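Local coordinates for protein flavin reductase (Uncultured bacterium, PDB 5CHO) that binds FAD and probably reduces it, supplying the reduced flavin to the partner halogenase of a bacterial two-component tryptophan halogenase system, at residues A[50-53]-A[59-62]; A[103-108]-A[138-143]; A[153-158]-A[162-167]. All coordinates share one frame; numbering follows the deposited sequence.

Contact 1: residues A[50-53]-A[59-62]. With FAD (flavin-adenine dinucleotide), chain I.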
loop_
_atom_site.group_PDB
_atom_site.type_symbol
_atom_site.label_atom_id
_atom_site.label_comp_id
_atom_site.label_asym_id
_atom_site.label_seq_id
_atom_site.Cartn_x
_atom_site.Cartn_y
_atom_site.Cartn_z
ATOM N N VAL A 50 3.084 -8.357 9.362
ATOM C CA VAL A 50 2.186 -9.076 10.250
ATOM C C VAL A 50 1.542 -8.086 11.211
ATOM O O VAL A 50 2.226 -7.412 11.980
ATOM C CB VAL A 50 2.911 -10.176 11.039
ATOM C CG1 VAL A 50 1.998 -10.744 12.111
ATOM C CG2 VAL A 50 3.362 -11.274 10.098
ATOM N N VAL A 51 0.219 -8.004 11.139
ATOM C CA VAL A 51 -0.575 -7.166 12.025
ATOM C C VAL A 51 -1.000 -7.973 13.246
ATOM O O VAL A 51 -1.487 -9.093 13.102
ATOM C CB VAL A 51 -1.811 -6.619 11.290
ATOM C CG1 VAL A 51 -2.704 -5.835 12.230
ATOM C CG2 VAL A 51 -1.378 -5.771 10.102
ATOM N N THR A 52 -0.800 -7.419 14.442
ATOM C CA THR A 52 -1.053 -8.156 15.682
ATOM C C THR A 52 -1.810 -7.331 16.721
ATOM O O THR A 52 -1.757 -6.101 16.707
ATOM C CB THR A 52 0.264 -8.624 16.327
ATOM O OG1 THR A 52 0.992 -7.491 16.815
ATOM C CG2 THR A 52 1.119 -9.376 15.324
ATOM N N VAL A 53 -2.512 -8.017 17.620
ATOM C CA VAL A 53 -3.055 -7.383 18.818
ATOM C C VAL A 53 -2.571 -8.147 20.047
ATOM O O VAL A 53 -2.213 -9.322 19.954
ATOM C CB VAL A 53 -4.596 -7.347 18.828
ATOM C CG1 VAL A 53 -5.121 -6.568 17.630
ATOM C CG2 VAL A 53 -5.165 -8.755 18.838
ATOM N N HIS A 59 -3.503 -12.128 18.928
ATOM C CA HIS A 59 -3.771 -12.656 17.605
ATOM C C HIS A 59 -2.862 -11.985 16.588
ATOM O O HIS A 59 -2.324 -10.909 16.842
ATOM C CB HIS A 59 -5.238 -12.433 17.241
ATOM C CG HIS A 59 -5.664 -13.121 15.984
ATOM N ND1 HIS A 59 -5.272 -14.407 15.671
ATOM C CD2 HIS A 59 -6.424 -12.700 14.948
ATOM C CE1 HIS A 59 -5.787 -14.749 14.505
ATOM N NE2 HIS A 59 -6.492 -13.728 14.043
ATOM N N ALA A 60 -2.694 -12.626 15.438
ATOM C CA ALA A 60 -1.865 -12.081 14.373
ATOM C C ALA A 60 -2.402 -12.503 13.015
ATOM O O ALA A 60 -3.058 -13.540 12.892
ATOM C CB ALA A 60 -0.425 -12.529 14.536
ATOM N N MET A 61 -2.124 -11.684 12.007
ATOM C CA MET A 61 -2.513 -11.972 10.635
ATOM C C MET A 61 -1.539 -11.290 9.680
ATOM O O MET A 61 -0.931 -10.269 10.010
ATOM C CB MET A 61 -3.948 -11.510 10.357
ATOM C CG MET A 61 -4.157 -10.007 10.484
ATOM S SD MET A 61 -4.251 -9.110 8.923
ATOM C CE MET A 61 -5.881 -9.555 8.341
ATOM N N THR A 62 -1.398 -11.872 8.496
ATOM C CA THR A 62 -0.486 -11.352 7.494
ATOM C C THR A 62 -1.210 -10.325 6.626
ATOM O O THR A 62 -2.316 -10.566 6.144
ATOM C CB THR A 62 0.088 -12.483 6.622
ATOM O OG1 THR A 62 0.927 -13.327 7.417
ATOM C CG2 THR A 62 0.887 -11.913 5.462
HETATM P PA FAD I . -9.553 -15.457 9.441
HETATM O O1A FAD I . -10.394 -15.790 10.640
HETATM O O2A FAD I . -8.455 -16.435 9.287
HETATM O O5B FAD I . -10.462 -15.496 8.102
HETATM C C5B FAD I . -9.815 -15.301 6.838
HETATM C C4B FAD I . -10.782 -15.704 5.665
HETATM O O4B FAD I . -10.936 -16.983 5.658
HETATM C C3B FAD I . -12.162 -15.100 5.894
HETATM O O3B FAD I . -12.706 -14.640 4.704
HETATM C C2B FAD I . -13.006 -16.240 6.461
HETATM O O2B FAD I . -14.428 -16.178 5.904
HETATM C C1B FAD I . -12.453 -17.327 6.053
HETATM N N9A FAD I . -12.456 -18.289 7.093
HETATM C C8A FAD I . -11.438 -18.600 7.931
HETATM N N7A FAD I . -11.874 -19.571 8.773
HETATM C C5A FAD I . -13.161 -19.854 8.455
HETATM C C6A FAD I . -14.081 -20.746 8.987
HETATM N N6A FAD I . -14.028 -21.723 10.064
HETATM N N1A FAD I . -15.326 -20.826 8.463
HETATM C C2A FAD I . -15.687 -20.026 7.411
HETATM N N3A FAD I . -14.785 -19.137 6.887
HETATM C C4A FAD I . -13.522 -19.058 7.413
HETATM N N1 FAD I . -5.965 -10.231 4.472
HETATM C C2 FAD I . -6.606 -8.946 4.751
HETATM O O2 FAD I . -7.729 -8.911 5.267
HETATM N N3 FAD I . -5.924 -7.702 4.411
HETATM C C4 FAD I . -4.631 -7.748 3.810
HETATM O O4 FAD I . -4.097 -6.764 3.547
HETATM C C4X FAD I . -3.987 -9.071 3.528
HETATM N N5 FAD I . -2.692 -9.142 2.924
HETATM C C5X FAD I . -2.053 -10.455 2.657
HETATM C C6 FAD I . -0.761 -10.524 2.057
HETATM C C7 FAD I . -0.168 -11.769 1.802
HETATM C C7M FAD I . 1.219 -11.474 1.154
HETATM C C8 FAD I . -0.855 -12.934 2.149
HETATM C C8M FAD I . -0.084 -14.256 1.816
HETATM C C9 FAD I . -2.123 -12.860 2.740
HETATM C C9A FAD I . -2.731 -11.622 2.993
HETATM N N10 FAD I . -4.054 -11.564 3.610
HETATM C C10 FAD I . -4.671 -10.279 3.870
HETATM C "C1'" FAD I . -4.798 -12.805 3.974
HETATM C "C2'" FAD I . -4.820 -12.989 5.504
HETATM O "O2'" FAD I . -3.510 -12.993 5.984
HETATM C "C3'" FAD I . -5.497 -14.304 5.811
HETATM O "O3'" FAD I . -6.827 -14.242 5.396
HETATM C "C4'" FAD I . -5.448 -14.600 7.313
HETATM O "O4'" FAD I . -5.812 -15.903 7.526
HETATM C "C5'" FAD I . -6.427 -13.674 8.063
HETATM O "O5'" FAD I . -6.383 -13.962 9.456
HETATM P P FAD I . -7.668 -13.615 10.376
HETATM O O1P FAD I . -7.612 -14.438 11.637
HETATM O O2P FAD I . -7.687 -12.118 10.710
HETATM O O3P FAD I . -8.961 -13.988 9.567
#

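Contact 2: residues A[103-108]-A[138-143]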
loop_
_atom_site.group_PDB
_atom_site.type_symbol
_atom_site.label_atom_id
_atom_site.label_comp_id
_atom_site.label_asym_id
_atom_site.label_seq_id
_atom_site.Cartn_x
_atom_site.Cartn_y
_atom_site.Cartn_z
ATOM N N ALA A 103 13.187 -10.832 4.230
ATOM C CA ALA A 103 13.066 -11.857 3.200
ATOM C C ALA A 103 13.151 -13.282 3.759
ATOM O O ALA A 103 12.571 -14.208 3.188
ATOM C CB ALA A 103 14.142 -11.643 2.141
ATOM N N ASP A 104 13.867 -13.458 4.867
ATOM C CA ASP A 104 13.982 -14.772 5.500
ATOM C C ASP A 104 12.844 -15.042 6.488
ATOM O O ASP A 104 12.950 -15.922 7.342
ATOM C CB ASP A 104 15.333 -14.916 6.211
ATOM C CG ASP A 104 15.547 -13.879 7.299
ATOM O OD1 ASP A 104 14.604 -13.128 7.622
ATOM O OD2 ASP A 104 16.668 -13.823 7.849
ATOM N N GLN A 105 11.756 -14.291 6.352
ATOM C CA GLN A 105 10.586 -14.450 7.213
ATOM C C GLN A 105 9.361 -14.764 6.372
ATOM O O GLN A 105 8.227 -14.528 6.788
ATOM C CB GLN A 105 10.348 -13.187 8.033
ATOM C CG GLN A 105 11.449 -12.874 9.014
ATOM C CD GLN A 105 11.174 -11.611 9.799
ATOM O OE1 GLN A 105 10.883 -10.561 9.225
ATOM N NE2 GLN A 105 11.232 -11.710 11.118
ATOM N N GLN A 106 9.606 -15.296 5.182
ATOM C CA GLN A 106 8.547 -15.780 4.311
ATOM C C GLN A 106 7.644 -16.771 5.035
ATOM O O GLN A 106 6.428 -16.771 4.843
ATOM C CB GLN A 106 9.155 -16.431 3.074
ATOM C CG GLN A 106 8.149 -17.038 2.124
ATOM C CD GLN A 106 8.782 -17.478 0.817
ATOM O OE1 GLN A 106 9.634 -16.788 0.256
ATOM N NE2 GLN A 106 8.376 -18.640 0.333
ATOM N N HIS A 107 8.252 -17.615 5.863
ATOM C CA HIS A 107 7.508 -18.658 6.550
ATOM C C HIS A 107 6.541 -18.031 7.554
ATOM O O HIS A 107 5.462 -18.566 7.798
ATOM C CB HIS A 107 8.458 -19.648 7.240
ATOM C CG HIS A 107 9.314 -19.044 8.308
ATOM N ND1 HIS A 107 10.380 -18.213 8.035
ATOM C CD2 HIS A 107 9.283 -19.180 9.655
ATOM C CE1 HIS A 107 10.952 -17.846 9.166
ATOM N NE2 HIS A 107 10.306 -18.422 10.166
ATOM N N VAL A 108 6.928 -16.896 8.128
ATOM C CA VAL A 108 6.026 -16.143 8.999
ATOM C C VAL A 108 4.824 -15.600 8.224
ATOM O O VAL A 108 3.690 -15.668 8.700
ATOM C CB VAL A 108 6.733 -14.958 9.692
ATOM C CG1 VAL A 108 5.767 -14.248 10.635
ATOM C CG2 VAL A 108 7.974 -15.426 10.440
ATOM N N PRO A 138 2.174 -8.379 19.931
ATOM C CA PRO A 138 3.385 -9.070 19.477
ATOM C C PRO A 138 4.062 -8.392 18.288
ATOM O O PRO A 138 3.398 -7.967 17.341
ATOM C CB PRO A 138 2.875 -10.463 19.090
ATOM C CG PRO A 138 1.619 -10.640 19.861
ATOM C CD PRO A 138 1.007 -9.277 19.968
ATOM N N LEU A 139 5.386 -8.302 18.358
ATOM C CA LEU A 139 6.203 -7.774 17.276
ATOM C C LEU A 139 7.267 -8.809 16.939
ATOM O O LEU A 139 7.946 -9.324 17.828
ATOM C CB LEU A 139 6.837 -6.440 17.680
ATOM C CG LEU A 139 5.854 -5.310 17.995
ATOM C CD1 LEU A 139 6.562 -4.159 18.691
ATOM C CD2 LEU A 139 5.200 -4.818 16.712
ATOM N N ALA A 140 7.404 -9.114 15.653
ATOM C CA ALA A 140 8.297 -10.177 15.213
ATOM C C ALA A 140 9.763 -9.750 15.227
ATOM O O ALA A 140 10.141 -8.760 14.599
ATOM C CB ALA A 140 7.903 -10.651 13.826
ATOM N N ARG A 141 10.577 -10.506 15.953
ATOM C CA ARG A 141 12.018 -10.317 15.959
ATOM C C ARG A 141 12.584 -10.595 14.570
ATOM O O ARG A 141 12.109 -11.489 13.869
ATOM C CB ARG A 141 12.654 -11.240 16.998
ATOM C CG ARG A 141 12.192 -10.942 18.406
ATOM C CD ARG A 141 13.093 -11.546 19.456
ATOM N NE ARG A 141 12.597 -11.244 20.794
ATOM C CZ ARG A 141 12.854 -10.118 21.454
ATOM N NH1 ARG A 141 13.611 -9.169 20.911
ATOM N NH2 ARG A 141 12.348 -9.936 22.666
ATOM N N GLY A 142 13.591 -9.826 14.170
ATOM C CA GLY A 142 14.199 -9.987 12.861
ATOM C C GLY A 142 13.499 -9.185 11.782
ATOM O O GLY A 142 13.923 -9.195 10.627
ATOM N N ALA A 143 12.420 -8.498 12.150
ATOM C CA ALA A 143 11.685 -7.659 11.205
ATOM C C ALA A 143 12.513 -6.448 10.786
ATOM O O ALA A 143 13.421 -6.027 11.503
ATOM C CB ALA A 143 10.363 -7.210 11.810
#

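Contact 3: residues A[153-158]-A[162-167]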
loop_
_atom_site.group_PDB
_atom_site.type_symbol
_atom_site.label_atom_id
_atom_site.label_comp_id
_atom_site.label_asym_id
_atom_site.label_seq_id
_atom_site.Cartn_x
_atom_site.Cartn_y
_atom_site.Cartn_z
ATOM N N ARG A 153 -9.515 5.428 13.374
ATOM C CA ARG A 153 -10.804 5.206 12.740
ATOM C C ARG A 153 -10.825 3.925 11.931
ATOM O O ARG A 153 -9.794 3.448 11.454
ATOM C CB ARG A 153 -11.166 6.395 11.851
ATOM C CG ARG A 153 -11.461 7.621 12.671
ATOM C CD ARG A 153 -11.960 8.812 11.908
ATOM N NE ARG A 153 -11.818 9.983 12.767
ATOM C CZ ARG A 153 -12.029 11.239 12.394
ATOM N NH1 ARG A 153 -12.403 11.525 11.154
ATOM N NH2 ARG A 153 -11.864 12.214 13.279
ATOM N N ALA A 154 -12.027 3.386 11.790
ATOM C CA ALA A 154 -12.272 2.238 10.946
ATOM C C ALA A 154 -13.303 2.682 9.926
ATOM O O ALA A 154 -14.425 3.036 10.286
ATOM C CB ALA A 154 -12.768 1.047 11.770
ATOM N N TYR A 155 -12.919 2.654 8.653
ATOM C CA TYR A 155 -13.762 3.170 7.579
ATOM C C TYR A 155 -14.292 2.023 6.739
ATOM O O TYR A 155 -13.574 1.060 6.458
ATOM C CB TYR A 155 -13.010 4.143 6.657
ATOM C CG TYR A 155 -12.589 5.482 7.237
ATOM C CD1 TYR A 155 -13.531 6.396 7.701
ATOM C CD2 TYR A 155 -11.255 5.863 7.240
ATOM C CE1 TYR A 155 -13.144 7.631 8.201
ATOM C CE2 TYR A 155 -10.859 7.093 7.733
ATOM C CZ TYR A 155 -11.807 7.973 8.209
ATOM O OH TYR A 155 -11.413 9.199 8.692
ATOM N N ASP A 156 -15.554 2.129 6.344
ATOM C CA ASP A 156 -16.156 1.142 5.460
ATOM C C ASP A 156 -15.471 1.173 4.104
ATOM O O ASP A 156 -15.107 2.240 3.608
ATOM C CB ASP A 156 -17.651 1.409 5.277
ATOM C CG ASP A 156 -18.439 1.245 6.559
ATOM O OD1 ASP A 156 -19.452 1.958 6.724
ATOM O OD2 ASP A 156 -18.051 0.408 7.400
ATOM N N ALA A 157 -15.291 -0.002 3.510
ATOM C CA ALA A 157 -14.637 -0.115 2.215
ATOM C C ALA A 157 -15.004 -1.450 1.568
ATOM O O ALA A 157 -14.138 -2.283 1.299
ATOM C CB ALA A 157 -13.132 0.022 2.357
ATOM N N GLY A 158 -16.295 -1.647 1.323
ATOM C CA GLY A 158 -16.781 -2.877 0.724
ATOM C C GLY A 158 -16.582 -4.082 1.627
ATOM O O GLY A 158 -16.989 -4.066 2.789
ATOM N N ILE A 162 -11.071 -0.154 6.262
ATOM C CA ILE A 162 -9.784 0.520 6.346
ATOM C C ILE A 162 -9.545 0.967 7.779
ATOM O O ILE A 162 -10.257 1.829 8.294
ATOM C CB ILE A 162 -9.716 1.736 5.399
ATOM C CG1 ILE A 162 -9.916 1.287 3.947
ATOM C CG2 ILE A 162 -8.378 2.449 5.535
ATOM C CD1 ILE A 162 -10.332 2.406 3.007
ATOM N N PHE A 163 -8.535 0.384 8.417
ATOM C CA PHE A 163 -8.214 0.702 9.802
ATOM C C PHE A 163 -7.064 1.697 9.843
ATOM O O PHE A 163 -5.940 1.360 9.480
ATOM C CB PHE A 163 -7.840 -0.560 10.585
ATOM C CG PHE A 163 -8.989 -1.496 10.818
ATOM C CD1 PHE A 163 -9.397 -2.371 9.830
ATOM C CD2 PHE A 163 -9.665 -1.496 12.024
ATOM C CE1 PHE A 163 -10.454 -3.234 10.042
ATOM C CE2 PHE A 163 -10.721 -2.357 12.242
ATOM C CZ PHE A 163 -11.117 -3.227 11.246
ATOM N N VAL A 164 -7.347 2.914 10.298
ATOM C CA VAL A 164 -6.329 3.950 10.401
ATOM C C VAL A 164 -5.787 3.970 11.822
ATOM O O VAL A 164 -6.547 4.118 12.779
ATOM C CB VAL A 164 -6.882 5.340 10.044
ATOM C CG1 VAL A 164 -5.758 6.363 9.999
ATOM C CG2 VAL A 164 -7.609 5.296 8.715
ATOM N N GLY A 165 -4.475 3.805 11.956
ATOM C CA GLY A 165 -3.837 3.800 13.258
ATOM C C GLY A 165 -2.959 5.015 13.454
ATOM O O GLY A 165 -2.187 5.371 12.564
ATOM N N ARG A 166 -3.080 5.658 14.610
ATOM C CA ARG A 166 -2.135 6.697 14.985
ATOM C C ARG A 166 -0.964 6.045 15.704
ATOM O O ARG A 166 -1.154 5.273 16.643
ATOM C CB ARG A 166 -2.772 7.772 15.869
ATOM C CG ARG A 166 -1.770 8.867 16.198
ATOM C CD ARG A 166 -2.282 9.963 17.109
ATOM N NE ARG A 166 -1.227 10.961 17.267
ATOM C CZ ARG A 166 -1.400 12.207 17.696
ATOM N NH1 ARG A 166 -2.606 12.655 18.025
ATOM N NH2 ARG A 166 -0.351 13.012 17.792
ATOM N N LEU A 167 0.245 6.350 15.250
ATOM C CA LEU A 167 1.440 5.717 15.784
ATOM C C LEU A 167 1.691 6.120 17.233
ATOM O O LEU A 167 1.597 7.298 17.579
ATOM C CB LEU A 167 2.654 6.074 14.916
ATOM C CG LEU A 167 2.585 5.561 13.471
ATOM C CD1 LEU A 167 3.844 5.889 12.677
ATOM C CD2 LEU A 167 2.319 4.070 13.452
#

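Contact 1: residues A[50-53]-A[59-62]
Val51 and Val53 pair with Met61 and His59 in an antiparallel beta hairpin of the flavin reductase-like barrel, a case of a sheet whose second strand doubles as one wall of a cofactor site. Four backbone hydrogen bonds hold the strands, two at each hydrogen-bonded pair; Val51 N reaches Met61 O at 2.8 Å almost in line with the carbonyl, whereas His59 N meets Val53 O in a longer bond, 3.3 Å. Between these rungs, at the non-hydrogen-bonded pairs, the strands draw together, and Thr52 CA sends a CA-H...O contact to His59 O.

Apolar contacts divide by face. On one, the Ala60 methyl meets two branches of the opposite strand, with Thr52 CG2 3.6 Å and Val50 CG1 3.9 Å from Ala60 CB. Thr52 OG1 is committed elsewhere, to Pro138 O. On the other face Met61 CG lies against Val51 CB, and the bent methionine chain carries CE to 3.6 Å from FAD O2.

Of the two strands, 59-62 is the one that supplies polar contacts to FAD, to which Arg117 and Arg119 also hydrogen-bond. The His59 ring reaches along the strand toward the diphosphate because chi1, -171°, sets CG opposite the backbone N. Replacing the histidine with an alanine is likely to leave FAD O1P without its imidazole donor and to strip the ring's packing from Met86. At the far end the ribityl hydroxyl O2' donates to Thr62 O at 2.7 Å, while His59 NE2 meets FAD O1P at 2.7 Å in the plane of the ring, with an N-H...O angle of 154°.

Contact 2: residues A[103-108]-A[138-143]
Gln105 faces the turn formed by Ala140, Arg141, Gly142 and Ala143 with no backbone pairing between them: the nearest CA atoms, those of Gln105 and Ala143, are 8.0 Å apart. Gln105 is the N-cap residue of helix 106-111, and the opposing segment leaves strand 138-140 through a type II beta turn closed by a weak Ala143 N to Ala140 O bond. Gly142 takes the positive phi of that turn, 88°, where a side chain would jam against the preceding carbonyl.

One side chain makes the link. With CG anti to its own carbonyl carbon (chi1 -65°) and the chain extended beyond, Gln105 lays its amide against the turn. Its NE2 comes within 2.9 Å of Arg141 O, at an angle too poor for a hydrogen bond, and within 3.5 Å of Gly142 C. The other branch, OE1, lies 3.6 Å from Ala143 CA and accepts a hydrogen bond from Ala102 N, which is likely to limit the amide's rotation.

Around this bridge, Asp104 forms a salt bridge with Arg176, which also binds Gly142 O. Ala140 packs on Trp129 of strand 129-131, and Ala143 on Ser99 of strand 95-100, so the start of helix 106-111 is set against a turn backed by both strands.

Contact 3: residues A[153-158]-A[162-167]
Val164 and Tyr155 interlock on one face of an antiparallel ladder in which Arg153 pairs with Val164, Ala154 with Phe163 and Tyr155 with Ile162. Four backbone hydrogen bonds set this spacing; the straightest include Val164 N to Arg153 O, 2.8 Å with an N-H...O angle of 167°.

The main bump is the Tyr155 ring. Because CG lies beside the backbone N (chi1 -68°), the ring leans back along its strand, diagonally over the ladder, and Val164 CG2 projects against it, 3.8 Å from Tyr155 CE2. The ring thus has Arg153 CB over one face, near its rim, and the Val164 methyl coming in obliquely at its CE2 side. Farther along this face, Ile162 stretches the other way: its CD1 reaches past Tyr155 to the small Ala157, 3.7 Å from Ala157 CB. Short and long side chains are thus matched on the diagonal.

On the reverse face the fit is simpler. Ala154 CB rests 4.0 Å from Phe163 CE2, and the phenylalanine ring continues toward helix 85-93, where it meets His87 edge-to-face.

Beyond the hairpin, Tyr155 stacks on Tyr155 of the second subunit and its OH bonds to Asp156 O of that chain, while Val164 packs on Ile162 of the second subunit. The ladder is a beta hairpin of the flavin reductase-like fold, and the face bearing Tyr155, Ile162 and Val164 forms part of the dimer interface.

In the fold
Contacts 1 and 3 are both antiparallel hairpins of the same large sheet, yet their places give them different tasks. Contact 1 is wholly buried near the chain's centre, and its second strand offers two polar groups to the cofactor; contact 3, its centre about 15 Å from that of contact 1, is partly exposed and turns one face, largely aromatic and aliphatic, to the second subunit. Contact 2 lies across the chain's centre from contact 3 and has no shared ladder, relying on one glutamine amide between a helix start and a turn. It nevertheless touches contact 1 directly, through packing of Val50 on Val108.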